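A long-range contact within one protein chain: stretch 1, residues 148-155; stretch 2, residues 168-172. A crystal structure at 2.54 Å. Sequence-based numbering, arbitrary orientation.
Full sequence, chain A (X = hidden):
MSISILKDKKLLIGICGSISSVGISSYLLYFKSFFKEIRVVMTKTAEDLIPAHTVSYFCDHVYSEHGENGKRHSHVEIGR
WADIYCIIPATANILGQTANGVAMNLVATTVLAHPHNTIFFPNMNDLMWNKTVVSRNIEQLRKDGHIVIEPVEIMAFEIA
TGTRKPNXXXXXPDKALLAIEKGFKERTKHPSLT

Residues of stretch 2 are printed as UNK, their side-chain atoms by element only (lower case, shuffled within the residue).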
# COMPACT_ATOMS: atom_id res chain seq x y z
N VAL A 148 36.01 -8.25 -25.36
CA VAL A 148 35.44 -9.22 -24.43
C VAL A 148 36.50 -10.00 -23.64
O VAL A 148 37.01 -11.03 -24.09
CB VAL A 148 34.53 -10.20 -25.19
CG1 VAL A 148 33.92 -11.20 -24.25
CG2 VAL A 148 33.45 -9.43 -25.90
N ILE A 149 36.84 -9.51 -22.46
CA ILE A 149 37.82 -10.17 -21.62
C ILE A 149 37.24 -11.50 -21.17
O ILE A 149 36.23 -11.56 -20.47
CB ILE A 149 38.16 -9.30 -20.39
CG1 ILE A 149 38.65 -7.92 -20.85
CG2 ILE A 149 39.15 -10.01 -19.50
CD1 ILE A 149 39.62 -7.93 -22.02
N GLU A 150 37.88 -12.58 -21.58
CA GLU A 150 37.41 -13.91 -21.23
C GLU A 150 37.59 -14.19 -19.75
O GLU A 150 38.44 -13.60 -19.09
CB GLU A 150 38.16 -14.97 -22.07
CG GLU A 150 38.12 -14.71 -23.58
CD GLU A 150 37.51 -15.86 -24.38
OE1 GLU A 150 37.02 -15.61 -25.52
OE2 GLU A 150 37.53 -17.01 -23.87
N PRO A 151 36.76 -15.06 -19.19
CA PRO A 151 36.91 -15.38 -17.77
C PRO A 151 37.97 -16.48 -17.63
O PRO A 151 38.30 -17.18 -18.61
CB PRO A 151 35.51 -15.84 -17.37
CG PRO A 151 34.99 -16.48 -18.64
CD PRO A 151 35.44 -15.48 -19.69
N VAL A 152 38.52 -16.65 -16.44
CA VAL A 152 39.54 -17.66 -16.21
C VAL A 152 39.04 -18.77 -15.29
O VAL A 152 38.24 -18.54 -14.39
CB VAL A 152 40.81 -17.03 -15.59
CG1 VAL A 152 41.49 -16.16 -16.62
CG2 VAL A 152 40.45 -16.19 -14.38
N GLU A 153 39.53 -19.99 -15.51
CA GLU A 153 39.14 -21.12 -14.68
C GLU A 153 39.84 -20.99 -13.34
O GLU A 153 40.97 -20.50 -13.26
CB GLU A 153 39.55 -22.42 -15.36
CG GLU A 153 39.40 -22.36 -16.86
CD GLU A 153 39.54 -23.71 -17.51
OE1 GLU A 153 39.66 -23.75 -18.76
OE2 GLU A 153 39.53 -24.72 -16.77
N ILE A 154 39.18 -21.44 -12.29
CA ILE A 154 39.77 -21.35 -10.96
C ILE A 154 39.33 -22.45 -10.00
O ILE A 154 38.44 -23.26 -10.31
CB ILE A 154 39.47 -19.96 -10.33
CG1 ILE A 154 38.16 -19.40 -10.89
CG2 ILE A 154 40.64 -19.01 -10.60
CD1 ILE A 154 36.94 -20.25 -10.62
N MET A 155 39.97 -22.47 -8.83
CA MET A 155 39.67 -23.44 -7.79
C MET A 155 38.73 -22.85 -6.73
O MET A 155 37.77 -22.13 -7.06
CB MET A 155 40.98 -23.90 -7.12
CG MET A 155 41.88 -24.79 -7.99
SD MET A 155 41.17 -26.42 -8.35
CE MET A 155 41.38 -27.24 -6.76
N UNK A 168 34.89 -21.22 -13.56
CA UNK A 168 35.38 -20.00 -14.20
C UNK A 168 35.01 -18.74 -13.41
O UNK A 168 34.01 -18.73 -12.68
n UNK A 168 37.61 -20.68 -20.34
c UNK A 168 35.39 -20.95 -16.57
n UNK A 168 35.83 -20.32 -18.91
c UNK A 168 36.71 -21.15 -19.48
c UNK A 168 34.82 -20.75 -17.95
n UNK A 168 36.69 -22.44 -19.19
c UNK A 168 34.85 -19.88 -15.62
N UNK A 169 35.82 -17.70 -13.58
CA UNK A 169 35.63 -16.43 -12.89
C UNK A 169 36.32 -15.24 -13.55
O UNK A 169 36.90 -15.34 -14.62
N UNK A 170 36.22 -14.09 -12.90
CA UNK A 170 36.82 -12.86 -13.42
C UNK A 170 38.29 -12.77 -13.03
O UNK A 170 38.68 -13.28 -11.97
c UNK A 170 33.96 -10.45 -12.26
c UNK A 170 34.59 -10.81 -14.68
c UNK A 170 36.07 -11.65 -12.84
c UNK A 170 34.62 -11.39 -13.26
N UNK A 171 39.10 -12.14 -13.87
CA UNK A 171 40.51 -11.99 -13.55
C UNK A 171 40.61 -10.93 -12.47
O UNK A 171 39.87 -9.97 -12.47
c UNK A 171 41.20 -12.59 -15.91
c UNK A 171 41.40 -11.59 -14.79
c UNK A 171 39.80 -9.98 -15.96
c UNK A 171 41.10 -10.16 -15.26
N UNK A 172 41.52 -11.14 -11.53
CA UNK A 172 41.73 -10.20 -10.42
C UNK A 172 41.71 -8.73 -10.86
O UNK A 172 41.97 -8.40 -12.03
c UNK A 172 43.00 -11.95 -9.12
o UNK A 172 44.14 -10.51 -10.66
c UNK A 172 43.07 -10.54 -9.71
O HOH W 1 37.58 -12.14 -16.44

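Position 168 carries seven side-chain atoms: a run of three carbons, a nitrogen, then a carbon bearing two more nitrogens. The chain runs alongside Pro151 and Glu153, and one terminal nitrogen comes within 3.3 Å of OE1 of Glu153. Three nitrogens around one carbon make a guanidinium, so this is Arg168. Its NH1 forms a salt bridge with Glu153 OE1, but the hydrogen bond within it is weak, its angle at the hydrogen being only 128°. The group is held by packing as well: Glu153 CG lies over one face of the guanidinium, while Pro151 CG sits at the edge near its plane, 3.9 Å from Arg168 NE. The backbone joins in, with Arg168 CA 3.2 Å from Val152 O in a CA-H...O contact.

Position 169 has no side-chain atoms at all, and is therefore Gly169. An ideal CB would fall 3.5 Å from Ile154 CG1, and there is room for it, so crowding by stretch 1 does not explain the glycine. What this residue contributes is backbone: Val152 N donates to Gly169 O at 2.8 Å, and Gly169 N donates to Val152 O at 2.7 Å.

Position 170 shows four carbons, forked at the second. Its CB points away from stretch 1, and the side chain stays clear of stretch 1. The fork beyond CB identifies Leu170, whose slight contact is through its backbone, with Leu170 O 4.2 Å from Val152 CG2.

Position 171 also has four carbons, but the fork is at the first and one arm is two carbons long. These atoms meet Ile149 and Val152, and the branching names Ile171. Ile171 CD1 reaches Ile149 CG2 at 3.6 Å, and Ile171 CG2 meets Val152 CG1 at 3.7 Å. A water oxygen accepts from Ile171 N at 3.0 Å and donates to Glu150 O at 3.1 Å, linking the backbones where they do not bond directly.

Position 172 holds one carbon bearing an oxygen and a second carbon. It touches nothing on stretch 1; the pattern is Thr172, at the N-cap position before a helix, though its side chain makes no capping bond.

The contact turns on a single antiparallel bridge, in which Val152 and Gly169 exchange two hydrogen bonds. On one side of that bridge in sequence, Arg168 adds charge and packing; on the other, Ile171 adds apolar contacts and a water link. Backbone pairing fixes the register, and side chains three residues apart in stretch 2 broaden the hold.

Stretch 2, residues 168-172: RGLIT
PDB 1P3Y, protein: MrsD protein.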